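Local coordinates for fibronectin type III domain-containing protein (Simiduia agarivorans, PDB 6P2K) that probably hydrolyses xyloglucan as a glycoside hydrolase of family 74, its beta-propeller module also binding zinc ions, at residues V17-A22 with G120-D125; V30-A33 with V39-S42; N57-A62 with D711-Y716. All coordinates share one frame; numbering follows the deposited sequence.

How the interactions relate
Interactions 1 and 2 share one antiparallel sheet: strand 17-22 pairs with strand 30-34, as D19 O to A33 N (2.8 Å) and V21 N to Y31 O (2.8 Å) indicate, and their centres lie about 13 Å apart. Interaction 3 joins interaction 1 through two polar links, a salt bridge between R59 NH1 and D124 OD2 (2.9 Å) and a probable hydrogen bond from R122 NE to F61 O (2.8 Å). Because D124 also binds zinc, R59 belongs to the second shell of that site. Interaction 2 reaches 57-62 by packing, with A33 CB 3.6 Å from V60 CG1, and its M32 side chain stays about 12 Å, at nearest atoms, from the same zinc ion.

Interaction 1 of 3, residues V17-A22 with G120-D125; sequences VQDVVA and GWRDDD. With ZN (zinc ion), chain Q.
R122 extends its guanidinium toward Q18 and D19 at the bulge of strand 17-22, and the two residues meet it in different ways. Q18 offers its backbone: the carbonyl oxygen lies over the centre of one face of the guanidinium, with Q18 O 3.5 Å from R122 NH1. The Q18 side chain, bent at its second torsion, runs past the arginine in the opposite direction, its amide plane 89° from the guanidinium, and OE1 comes within 3.8 Å of R122 CD. D19 crosses R122 at about a right angle and forms a salt bridge, D19 OD2 to R122 NH2 at 3.2 Å, with the carboxylate turned 56° out of the guanidinium plane. R122 reaches this far because CG stands anti to its own carbonyl carbon (chi1 -61°) and the chain is stretched from CG to NE; NE is held in turn by the backbone oxygen of F61. Q18 and D19 both face A33 of the neighbouring strand, a classic beta bulge. On the loop side, W121 to D124 form a type II' turn, closed by D124 N to W121 O at 3.0 Å, which brings D124 round to the metal. There D124 OD1 binds zinc at 2.0 Å, while D124 OD2 pairs with R59. The arrangement is thus that of a zinc site next to a bulged strand of a propeller blade, its protein ligands being D124 of the loop after strand 114-119 and Q16 just before strand 17-22, with three waters beside them.

Interaction 2 of 3, residues V30-A33 with V39-S42; sequences VYMA and VYKS
Y31 lies side by side with K41, the two pointing the same way from a non-hydrogen-bonded antiparallel pair. At the root of the tyrosine, CB is 3.7 Å from Y40 O. CG stands anti to the carbonyl carbon (chi1 -65°), which sets the ring alongside the K41 side chain. Y31 CD2 meets V39 CG1 at the ring edge, 3.7 Å away. Next along the ring, CE2 reaches K41 CG at 3.6 Å. At the tip, K41 NZ gives Y31 OH a weak hydrogen bond of 3.2 Å, the fully extended lysine keeping pace with the ring; NZ also donates to the backbone oxygen of G87. With the ring and hydroxyl gone, an alanine here would probably leave the K41 methylenes and V39 CG1 without their aromatic neighbour and NZ without its weak partner. The other face carries M32 and Y40, a Met-aromatic contact with M32 SD obliquely placed 5.4 Å from the Y40 ring centroid; beside it M32 CE touches Y40 CD1 at 3.4 Å. Four backbone bonds, such as M32 N to Y40 O at 2.9 Å, join the two strands into a propeller-blade hairpin. Chemically, the contact is mostly apolar between side chains, so its directional hold comes chiefly from the backbone.

Interaction 3 of 3, residues N57-A62 with D711-Y716; sequences NNRVFA and DYQLGY
Q713 OE1 meets the guanidinium edge of R59, lying close to its plane and accepting from two nitrogens. The bond from R59 NH2 is short and straight, 2.7 Å with an N-H...O angle of 168°, whereas the one from NE is weak at 3.4 Å. The two side chains cross at about a right angle, and the amide plane is turned 61° from the guanidinium. R59 leaves its backbone with CG anti to the N and then turns about CG-CD (chi3 -67°), a bend that presents NE and NH2 to the glutamine; NH1 is paired with D124, and F127 adds a cation-pi contact. Q713 answers with a chain extended beyond CG, its NE2 making a weak hydrogen bond to D35 O. All three guanidinium nitrogens have polar partners, that of NE weak, which should limit rotation of the group. Upstream, N57 accepts from R59 N at 3.1 Å through OD1, an Asx turn before strand 60-66. Water widens the contact: one accepts from N57 ND2 (3.0 Å) and donates to Y712 O (3.1 Å), and a second accepts from N58 N (2.8 Å) and donates weakly to Q713 O. Q713 itself stands in a G1 beta bulge of the hairpin of strands 702-709 and 714-723. The contact thus spans the two propellers at their interface, where, as in GH74 relatives, the substrate cleft probably lies.

Interaction 1 of 3, residues V17-A22 with G120-D125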
ATOM      1  N   VAL B  17      28.244  36.108   3.596  1.00 25.98           N
ATOM      2  CA  VAL B  17      28.179  37.324   2.795  1.00 24.73           C
ATOM      3  C   VAL B  17      28.673  38.486   3.642  1.00 28.79           C
ATOM      4  O   VAL B  17      28.253  38.648   4.796  1.00 32.67           O
ATOM      5  CB  VAL B  17      26.751  37.578   2.284  1.00 26.07           C
ATOM      6  CG1 VAL B  17      26.701  38.853   1.459  1.00 25.11           C
ATOM      7  CG2 VAL B  17      26.262  36.394   1.467  1.00 20.28           C
ATOM      8  N   GLN B  18      29.568  39.297   3.074  1.00 24.28           N
ATOM      9  CA  GLN B  18      30.160  40.398   3.824  1.00 28.38           C
ATOM     10  C   GLN B  18      29.306  41.657   3.777  1.00 27.94           C
ATOM     11  O   GLN B  18      29.127  42.314   4.808  1.00 30.25           O
ATOM     12  CB  GLN B  18      31.564  40.700   3.297  1.00 29.54           C
ATOM     13  CG  GLN B  18      32.465  39.482   3.242  1.00 33.49           C
ATOM     14  CD  GLN B  18      32.699  38.873   4.612  1.00 41.17           C
ATOM     15  OE1 GLN B  18      33.298  39.497   5.488  1.00 42.19           O
ATOM     16  NE2 GLN B  18      32.220  37.647   4.805  1.00 44.51           N
ATOM     17  N   ASP B  19      28.762  42.000   2.611  1.00 22.57           N
ATOM     18  CA  ASP B  19      27.998  43.233   2.476  1.00 23.32           C
ATOM     19  C   ASP B  19      27.287  43.247   1.132  1.00 27.44           C
ATOM     20  O   ASP B  19      27.677  42.550   0.191  1.00 26.28           O
ATOM     21  CB  ASP B  19      28.900  44.464   2.605  1.00 29.44           C
ATOM     22  CG  ASP B  19      28.152  45.678   3.106  1.00 36.31           C
ATOM     23  OD1 ASP B  19      26.958  45.543   3.447  1.00 37.79           O
ATOM     24  OD2 ASP B  19      28.758  46.766   3.160  1.00 38.81           O
ATOM     25  N   VAL B  20      26.226  44.050   1.066  1.00 27.55           N
ATOM     26  CA  VAL B  20      25.569  44.419  -0.182  1.00 26.60           C
ATOM     27  C   VAL B  20      25.408  45.931  -0.157  1.00 28.66           C
ATOM     28  O   VAL B  20      24.792  46.474   0.767  1.00 27.95           O
ATOM     29  CB  VAL B  20      24.206  43.726  -0.357  1.00 26.38           C
ATOM     30  CG1 VAL B  20      23.474  44.298  -1.560  1.00 23.22           C
ATOM     31  CG2 VAL B  20      24.388  42.221  -0.503  1.00 25.18           C
ATOM     32  N   VAL B  21      25.972  46.609  -1.155  1.00 27.96           N
ATOM     33  CA  VAL B  21      26.071  48.063  -1.161  1.00 28.35           C
ATOM     34  C   VAL B  21      25.308  48.610  -2.358  1.00 30.37           C
ATOM     35  O   VAL B  21      25.550  48.196  -3.498  1.00 29.99           O
ATOM     36  CB  VAL B  21      27.538  48.527  -1.198  1.00 30.75           C
ATOM     37  CG1 VAL B  21      27.615  50.040  -1.049  1.00 33.50           C
ATOM     38  CG2 VAL B  21      28.341  47.833  -0.108  1.00 29.19           C
ATOM     39  N   ALA B  22      24.411  49.557  -2.100  1.00 31.08           N
ATOM     40  CA  ALA B  22      23.647  50.181  -3.168  1.00 28.88           C
ATOM     41  C   ALA B  22      24.438  51.314  -3.806  1.00 32.35           C
ATOM     42  O   ALA B  22      25.145  52.064  -3.126  1.00 33.67           O
ATOM     43  CB  ALA B  22      22.316  50.711  -2.637  1.00 27.87           C
ATOM     44  N   GLY B 120      40.686  47.728   8.131  1.00 42.77           N
ATOM     45  CA  GLY B 120      39.721  46.912   8.840  1.00 42.87           C
ATOM     46  C   GLY B 120      39.554  45.567   8.173  1.00 42.46           C
ATOM     47  O   GLY B 120      40.035  45.328   7.060  1.00 42.78           O
ATOM     48  N   TRP B 121      38.843  44.683   8.883  1.00 41.31           N
ATOM     49  CA  TRP B 121      38.576  43.347   8.340  1.00 38.17           C
ATOM     50  C   TRP B 121      37.317  42.718   8.925  1.00 36.38           C
ATOM     51  O   TRP B 121      37.227  41.486   8.937  1.00 36.22           O
ATOM     52  CB  TRP B 121      39.778  42.435   8.589  1.00 41.84           C
ATOM     53  CG  TRP B 121      40.155  42.353  10.036  1.00 42.97           C
ATOM     54  CD1 TRP B 121      39.711  41.442  10.945  1.00 42.99           C
ATOM     55  CD2 TRP B 121      41.044  43.228  10.743  1.00 45.64           C
ATOM     56  NE1 TRP B 121      40.274  41.687  12.175  1.00 45.15           N
ATOM     57  CE2 TRP B 121      41.095  42.779  12.077  1.00 47.46           C
ATOM     58  CE3 TRP B 121      41.804  44.342  10.377  1.00 46.57           C
ATOM     59  CZ2 TRP B 121      41.875  43.407  13.047  1.00 48.93           C
ATOM     60  CZ3 TRP B 121      42.577  44.963  11.340  1.00 48.92           C
ATOM     61  CH2 TRP B 121      42.608  44.493  12.658  1.00 49.77           C
ATOM     62  N   ARG B 122      36.359  43.502   9.419  1.00 35.86           N
ATOM     63  CA  ARG B 122      35.068  43.010   9.926  1.00 35.30           C
ATOM     64  C   ARG B 122      35.341  42.006  11.045  1.00 35.60           C
ATOM     65  O   ARG B 122      36.149  42.302  11.939  1.00 36.45           O
ATOM     66  CB  ARG B 122      34.251  42.480   8.755  1.00 34.87           C
ATOM     67  CG  ARG B 122      33.945  43.524   7.709  1.00 33.26           C
ATOM     68  CD  ARG B 122      32.824  43.081   6.783  1.00 34.22           C
ATOM     69  NE  ARG B 122      32.391  44.182   5.932  1.00 36.24           N
ATOM     70  CZ  ARG B 122      31.284  44.890   6.128  1.00 36.51           C
ATOM     71  NH1 ARG B 122      30.479  44.604   7.144  1.00 32.43           N
ATOM     72  NH2 ARG B 122      30.977  45.884   5.303  1.00 37.39           N
ATOM     73  N   ASP B 123      34.705  40.836  11.041  1.00 35.33           N
ATOM     74  CA  ASP B 123      34.904  39.809  12.053  1.00 39.05           C
ATOM     75  C   ASP B 123      35.896  38.738  11.616  1.00 41.91           C
ATOM     76  O   ASP B 123      36.020  37.711  12.289  1.00 43.65           O
ATOM     77  CB  ASP B 123      33.564  39.161  12.405  1.00 37.78           C
ATOM     78  CG  ASP B 123      32.811  38.676  11.175  1.00 40.15           C
ATOM     79  OD1 ASP B 123      32.910  39.336  10.115  1.00 41.64           O
ATOM     80  OD2 ASP B 123      32.124  37.637  11.262  1.00 39.13           O
ATOM     81  N   ASP B 124      36.601  38.950  10.506  1.00 43.21           N
ATOM     82  CA  ASP B 124      37.527  37.950   9.987  1.00 48.84           C
ATOM     83  C   ASP B 124      38.859  38.000  10.724  1.00 47.61           C
ATOM     84  O   ASP B 124      39.917  38.110  10.094  1.00 43.13           O
ATOM     85  CB  ASP B 124      37.749  38.155   8.487  1.00 58.65           C
ATOM     86  CG  ASP B 124      36.927  37.205   7.636  1.00 68.69           C
ATOM     87  OD1 ASP B 124      36.053  36.496   8.183  1.00 79.72           O
ATOM     88  OD2 ASP B 124      37.160  37.166   6.411  1.00 72.93           O
ATOM     89  N   ASP B 125      38.823  37.912  12.056  1.00 45.49           N
ATOM     90  CA  ASP B 125      40.054  38.005  12.832  1.00 47.29           C
ATOM     91  C   ASP B 125      40.987  36.834  12.551  1.00 47.99           C
ATOM     92  O   ASP B 125      42.209  36.969  12.689  1.00 48.97           O
ATOM     93  CB  ASP B 125      39.732  38.086  14.325  1.00 49.00           C
ATOM     94  CG  ASP B 125      39.261  39.469  14.746  1.00 50.99           C
ATOM     95  OD1 ASP B 125      40.116  40.369  14.901  1.00 53.35           O
ATOM     96  OD2 ASP B 125      38.036  39.658  14.915  1.00 51.13           O
TER
HETATM   97 ZN    ZN Q 802      34.137  35.870   7.912  0.76 69.04          ZN
HETATM   98  O   HOH W   1      34.404  34.215   6.643  1.00 70.30           O
HETATM   99  O   HOH W   2      33.980  34.886   9.763  1.00 68.17           O
HETATM  100  O   HOH W   3      34.207  37.971   7.771  1.00 65.66           O

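Interaction 2 of 3, residues V30-A33 with V39-S42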
ATOM      1  N   VAL B  30      23.368  47.390  -7.348  1.00 29.10           N
ATOM      2  CA  VAL B  30      23.952  46.968  -6.080  1.00 27.96           C
ATOM      3  C   VAL B  30      25.181  46.109  -6.341  1.00 28.66           C
ATOM      4  O   VAL B  30      25.296  45.440  -7.374  1.00 27.03           O
ATOM      5  CB  VAL B  30      22.948  46.183  -5.203  1.00 28.78           C
ATOM      6  CG1 VAL B  30      21.852  47.105  -4.696  1.00 29.89           C
ATOM      7  CG2 VAL B  30      22.356  45.021  -5.987  1.00 28.42           C
ATOM      8  N   TYR B  31      26.098  46.122  -5.377  1.00 26.52           N
ATOM      9  CA  TYR B  31      27.296  45.297  -5.398  1.00 25.36           C
ATOM     10  C   TYR B  31      27.298  44.408  -4.166  1.00 28.93           C
ATOM     11  O   TYR B  31      26.876  44.833  -3.085  1.00 27.79           O
ATOM     12  CB  TYR B  31      28.557  46.159  -5.438  1.00 25.60           C
ATOM     13  CG  TYR B  31      28.670  46.963  -6.711  1.00 29.61           C
ATOM     14  CD1 TYR B  31      28.038  48.194  -6.838  1.00 25.92           C
ATOM     15  CD2 TYR B  31      29.388  46.481  -7.794  1.00 27.73           C
ATOM     16  CE1 TYR B  31      28.132  48.925  -8.006  1.00 28.22           C
ATOM     17  CE2 TYR B  31      29.489  47.204  -8.965  1.00 27.85           C
ATOM     18  CZ  TYR B  31      28.860  48.423  -9.067  1.00 28.58           C
ATOM     19  OH  TYR B  31      28.957  49.137 -10.236  1.00 28.52           O
ATOM     20  N   MET B  32      27.756  43.168  -4.334  1.00 27.20           N
ATOM     21  CA  MET B  32      27.816  42.208  -3.241  1.00 27.02           C
ATOM     22  C   MET B  32      29.263  41.825  -2.980  1.00 27.73           C
ATOM     23  O   MET B  32      30.008  41.513  -3.917  1.00 25.35           O
ATOM     24  CB  MET B  32      26.991  40.956  -3.542  1.00 29.10           C
ATOM     25  CG  MET B  32      26.861  40.030  -2.340  1.00 35.66           C
ATOM     26  SD  MET B  32      27.955  38.604  -2.443  1.00 40.95           S
ATOM     27  CE  MET B  32      27.122  37.710  -3.739  1.00 44.46           C
ATOM     28  N   ALA B  33      29.649  41.838  -1.708  1.00 26.73           N
ATOM     29  CA  ALA B  33      31.007  41.514  -1.291  1.00 27.86           C
ATOM     30  C   ALA B  33      31.024  40.093  -0.739  1.00 29.15           C
ATOM     31  O   ALA B  33      30.529  39.841   0.366  1.00 29.57           O
ATOM     32  CB  ALA B  33      31.506  42.514  -0.251  1.00 27.30           C
ATOM     33  N   VAL B  39      33.764  40.695  -6.079  1.00 27.29           N
ATOM     34  CA  VAL B  39      32.579  41.544  -6.080  1.00 25.90           C
ATOM     35  C   VAL B  39      31.636  41.088  -7.185  1.00 25.54           C
ATOM     36  O   VAL B  39      32.058  40.902  -8.333  1.00 28.05           O
ATOM     37  CB  VAL B  39      32.954  43.026  -6.262  1.00 26.61           C
ATOM     38  CG1 VAL B  39      31.703  43.884  -6.419  1.00 26.49           C
ATOM     39  CG2 VAL B  39      33.795  43.507  -5.095  1.00 27.84           C
ATOM     40  N   TYR B  40      30.361  40.910  -6.839  1.00 21.29           N
ATOM     41  CA  TYR B  40      29.298  40.711  -7.813  1.00 23.73           C
ATOM     42  C   TYR B  40      28.520  42.006  -8.008  1.00 27.38           C
ATOM     43  O   TYR B  40      28.409  42.828  -7.095  1.00 31.25           O
ATOM     44  CB  TYR B  40      28.325  39.618  -7.374  1.00 26.77           C
ATOM     45  CG  TYR B  40      28.869  38.211  -7.366  1.00 27.19           C
ATOM     46  CD1 TYR B  40      29.464  37.684  -6.227  1.00 23.19           C
ATOM     47  CD2 TYR B  40      28.758  37.396  -8.489  1.00 28.69           C
ATOM     48  CE1 TYR B  40      29.943  36.389  -6.210  1.00 25.14           C
ATOM     49  CE2 TYR B  40      29.241  36.100  -8.483  1.00 25.05           C
ATOM     50  CZ  TYR B  40      29.830  35.603  -7.339  1.00 25.16           C
ATOM     51  OH  TYR B  40      30.303  34.315  -7.321  1.00 28.22           O
ATOM     52  N   LYS B  41      27.951  42.162  -9.202  1.00 24.32           N
ATOM     53  CA  LYS B  41      27.168  43.334  -9.568  1.00 25.82           C
ATOM     54  C   LYS B  41      25.788  42.904 -10.047  1.00 27.31           C
ATOM     55  O   LYS B  41      25.624  41.833 -10.641  1.00 27.79           O
ATOM     56  CB  LYS B  41      27.877  44.143 -10.664  1.00 26.23           C
ATOM     57  CG  LYS B  41      27.193  45.440 -11.066  1.00 28.99           C
ATOM     58  CD  LYS B  41      27.925  46.111 -12.223  1.00 29.37           C
ATOM     59  CE  LYS B  41      27.298  47.455 -12.572  1.00 33.81           C
ATOM     60  NZ  LYS B  41      28.246  48.361 -13.280  1.00 36.18           N
ATOM     61  N   SER B  42      24.791  43.747  -9.781  1.00 27.75           N
ATOM     62  CA  SER B  42      23.447  43.535 -10.298  1.00 25.80           C
ATOM     63  C   SER B  42      22.826  44.884 -10.621  1.00 28.82           C
ATOM     64  O   SER B  42      22.963  45.837  -9.844  1.00 26.05           O
ATOM     65  CB  SER B  42      22.567  42.786  -9.287  1.00 25.22           C
ATOM     66  OG  SER B  42      21.194  43.084  -9.494  1.00 27.45           O
TER

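Interaction 3 of 3, residues N57-A62 with D711-Y716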
ATOM      1  N   ASN B  57      43.069  40.139  -4.605  1.00 34.91           N
ATOM      2  CA  ASN B  57      42.618  39.304  -3.502  1.00 37.46           C
ATOM      3  C   ASN B  57      41.099  39.369  -3.444  1.00 37.56           C
ATOM      4  O   ASN B  57      40.513  40.448  -3.570  1.00 37.74           O
ATOM      5  CB  ASN B  57      43.232  39.751  -2.172  1.00 40.72           C
ATOM      6  CG  ASN B  57      42.659  39.004  -0.989  1.00 42.39           C
ATOM      7  OD1 ASN B  57      41.684  39.439  -0.378  1.00 39.08           O
ATOM      8  ND2 ASN B  57      43.261  37.866  -0.660  1.00 44.05           N
ATOM      9  N   ASN B  58      40.464  38.214  -3.257  1.00 39.28           N
ATOM     10  CA  ASN B  58      39.023  38.095  -3.430  1.00 39.92           C
ATOM     11  C   ASN B  58      38.244  38.108  -2.119  1.00 40.65           C
ATOM     12  O   ASN B  58      37.020  37.944  -2.142  1.00 38.43           O
ATOM     13  CB  ASN B  58      38.697  36.825  -4.219  1.00 42.72           C
ATOM     14  CG  ASN B  58      38.978  36.981  -5.699  1.00 50.02           C
ATOM     15  OD1 ASN B  58      38.854  38.074  -6.255  1.00 51.76           O
ATOM     16  ND2 ASN B  58      39.361  35.890  -6.346  1.00 54.27           N
ATOM     17  N   ARG B  59      38.911  38.314  -0.985  1.00 37.25           N
ATOM     18  CA  ARG B  59      38.220  38.495   0.292  1.00 37.16           C
ATOM     19  C   ARG B  59      37.853  39.970   0.413  1.00 36.93           C
ATOM     20  O   ARG B  59      38.651  40.797   0.859  1.00 41.54           O
ATOM     21  CB  ARG B  59      39.091  38.027   1.449  1.00 38.33           C
ATOM     22  CG  ARG B  59      38.358  37.910   2.779  1.00 38.22           C
ATOM     23  CD  ARG B  59      39.096  36.990   3.737  1.00 41.48           C
ATOM     24  NE  ARG B  59      39.086  35.601   3.282  1.00 45.87           N
ATOM     25  CZ  ARG B  59      38.183  34.699   3.656  1.00 47.97           C
ATOM     26  NH1 ARG B  59      37.213  35.035   4.494  1.00 46.56           N
ATOM     27  NH2 ARG B  59      38.251  33.458   3.195  1.00 51.29           N
ATOM     28  N   VAL B  60      36.630  40.306   0.007  1.00 31.69           N
ATOM     29  CA  VAL B  60      36.187  41.694  -0.084  1.00 32.95           C
ATOM     30  C   VAL B  60      35.466  42.082   1.199  1.00 36.37           C
ATOM     31  O   VAL B  60      34.536  41.392   1.633  1.00 34.96           O
ATOM     32  CB  VAL B  60      35.278  41.902  -1.305  1.00 32.52           C
ATOM     33  CG1 VAL B  60      34.808  43.347  -1.372  1.00 26.87           C
ATOM     34  CG2 VAL B  60      36.006  41.514  -2.579  1.00 32.26           C
ATOM     35  N   PHE B  61      35.886  43.201   1.797  1.00 33.60           N
ATOM     36  CA  PHE B  61      35.281  43.702   3.021  1.00 32.36           C
ATOM     37  C   PHE B  61      34.449  44.960   2.824  1.00 32.67           C
ATOM     38  O   PHE B  61      33.664  45.301   3.716  1.00 34.19           O
ATOM     39  CB  PHE B  61      36.364  43.986   4.073  1.00 33.01           C
ATOM     40  CG  PHE B  61      37.042  42.754   4.598  1.00 34.92           C
ATOM     41  CD1 PHE B  61      36.302  41.692   5.087  1.00 35.41           C
ATOM     42  CD2 PHE B  61      38.423  42.661   4.606  1.00 36.43           C
ATOM     43  CE1 PHE B  61      36.927  40.559   5.572  1.00 33.71           C
ATOM     44  CE2 PHE B  61      39.051  41.529   5.088  1.00 36.96           C
ATOM     45  CZ  PHE B  61      38.301  40.478   5.570  1.00 33.47           C
ATOM     46  N   ALA B  62      34.590  45.657   1.697  1.00 30.70           N
ATOM     47  CA  ALA B  62      33.869  46.907   1.499  1.00 33.27           C
ATOM     48  C   ALA B  62      33.823  47.257   0.018  1.00 34.44           C
ATOM     49  O   ALA B  62      34.763  46.977  -0.731  1.00 34.86           O
ATOM     50  CB  ALA B  62      34.509  48.054   2.287  1.00 35.75           C
ATOM     51  N   ASP B 711      46.306  28.936   0.982  1.00 42.31           N
ATOM     52  CA  ASP B 711      46.727  29.909   1.985  1.00 44.18           C
ATOM     53  C   ASP B 711      46.390  31.333   1.567  1.00 42.94           C
ATOM     54  O   ASP B 711      46.203  32.203   2.425  1.00 45.18           O
ATOM     55  CB  ASP B 711      48.227  29.783   2.250  1.00 47.55           C
ATOM     56  CG  ASP B 711      48.566  28.585   3.107  1.00 50.17           C
ATOM     57  OD1 ASP B 711      47.775  28.264   4.019  1.00 52.14           O
ATOM     58  OD2 ASP B 711      49.624  27.967   2.868  1.00 50.54           O
ATOM     59  N   TYR B 712      46.306  31.589   0.263  1.00 38.77           N
ATOM     60  CA  TYR B 712      45.966  32.911  -0.234  1.00 37.25           C
ATOM     61  C   TYR B 712      44.789  32.906  -1.199  1.00 37.17           C
ATOM     62  O   TYR B 712      44.468  33.961  -1.758  1.00 39.24           O
ATOM     63  CB  TYR B 712      47.185  33.554  -0.917  1.00 34.60           C
ATOM     64  CG  TYR B 712      48.470  33.413  -0.133  1.00 32.57           C
ATOM     65  CD1 TYR B 712      48.680  34.140   1.031  1.00 35.84           C
ATOM     66  CD2 TYR B 712      49.472  32.550  -0.556  1.00 31.32           C
ATOM     67  CE1 TYR B 712      49.854  34.015   1.755  1.00 37.54           C
ATOM     68  CE2 TYR B 712      50.649  32.414   0.159  1.00 34.74           C
ATOM     69  CZ  TYR B 712      50.835  33.150   1.314  1.00 39.48           C
ATOM     70  OH  TYR B 712      52.006  33.022   2.031  1.00 42.21           O
ATOM     71  N   GLN B 713      44.139  31.756  -1.408  1.00 35.74           N
ATOM     72  CA  GLN B 713      43.010  31.634  -2.334  1.00 39.45           C
ATOM     73  C   GLN B 713      43.405  32.051  -3.749  1.00 37.73           C
ATOM     74  O   GLN B 713      42.651  32.722  -4.454  1.00 38.40           O
ATOM     75  CB  GLN B 713      41.799  32.437  -1.852  1.00 44.22           C
ATOM     76  CG  GLN B 713      41.301  32.039  -0.479  1.00 50.54           C
ATOM     77  CD  GLN B 713      40.380  33.080   0.124  1.00 60.81           C
ATOM     78  OE1 GLN B 713      40.075  33.039   1.316  1.00 64.83           O
ATOM     79  NE2 GLN B 713      39.932  34.025  -0.700  1.00 60.32           N
ATOM     80  N   LEU B 714      44.600  31.649  -4.165  1.00 35.44           N
ATOM     81  CA  LEU B 714      45.118  31.955  -5.489  1.00 32.02           C
ATOM     82  C   LEU B 714      45.112  30.690  -6.333  1.00 31.22           C
ATOM     83  O   LEU B 714      45.677  29.667  -5.932  1.00 28.99           O
ATOM     84  CB  LEU B 714      46.529  32.537  -5.404  1.00 30.41           C
ATOM     85  CG  LEU B 714      46.629  33.858  -4.638  1.00 33.32           C
ATOM     86  CD1 LEU B 714      48.081  34.221  -4.370  1.00 33.26           C
ATOM     87  CD2 LEU B 714      45.929  34.966  -5.410  1.00 33.66           C
ATOM     88  N   GLY B 715      44.462  30.760  -7.490  1.00 32.06           N
ATOM     89  CA  GLY B 715      44.468  29.655  -8.427  1.00 30.63           C
ATOM     90  C   GLY B 715      45.307  29.969  -9.646  1.00 30.51           C
ATOM     91  O   GLY B 715      45.035  30.943 -10.356  1.00 26.57           O
ATOM     92  N   TYR B 716      46.342  29.164  -9.896  1.00 28.80           N
ATOM     93  CA  TYR B 716      47.198  29.427 -11.048  1.00 29.40           C
ATOM     94  C   TYR B 716      46.483  29.088 -12.350  1.00 30.48           C
ATOM     95  O   TYR B 716      46.485  29.884 -13.295  1.00 33.76           O
ATOM     96  CB  TYR B 716      48.509  28.644 -10.941  1.00 28.94           C
ATOM     97  CG  TYR B 716      49.538  29.154 -11.918  1.00 29.23           C
ATOM     98  CD1 TYR B 716      49.532  28.742 -13.245  1.00 28.29           C
ATOM     99  CD2 TYR B 716      50.494  30.081 -11.525  1.00 29.81           C
ATOM    100  CE1 TYR B 716      50.457  29.229 -14.149  1.00 27.91           C
ATOM    101  CE2 TYR B 716      51.426  30.571 -12.423  1.00 30.26           C
ATOM    102  CZ  TYR B 716      51.401  30.142 -13.733  1.00 28.46           C
ATOM    103  OH  TYR B 716      52.324  30.625 -14.631  1.00 30.85           O
TER
HETATM  104  O   HOH W   4      45.162  36.850  -2.712  1.00 48.17           O
HETATM  105  O   HOH W   5      42.121  36.034  -3.958  1.00 39.24           O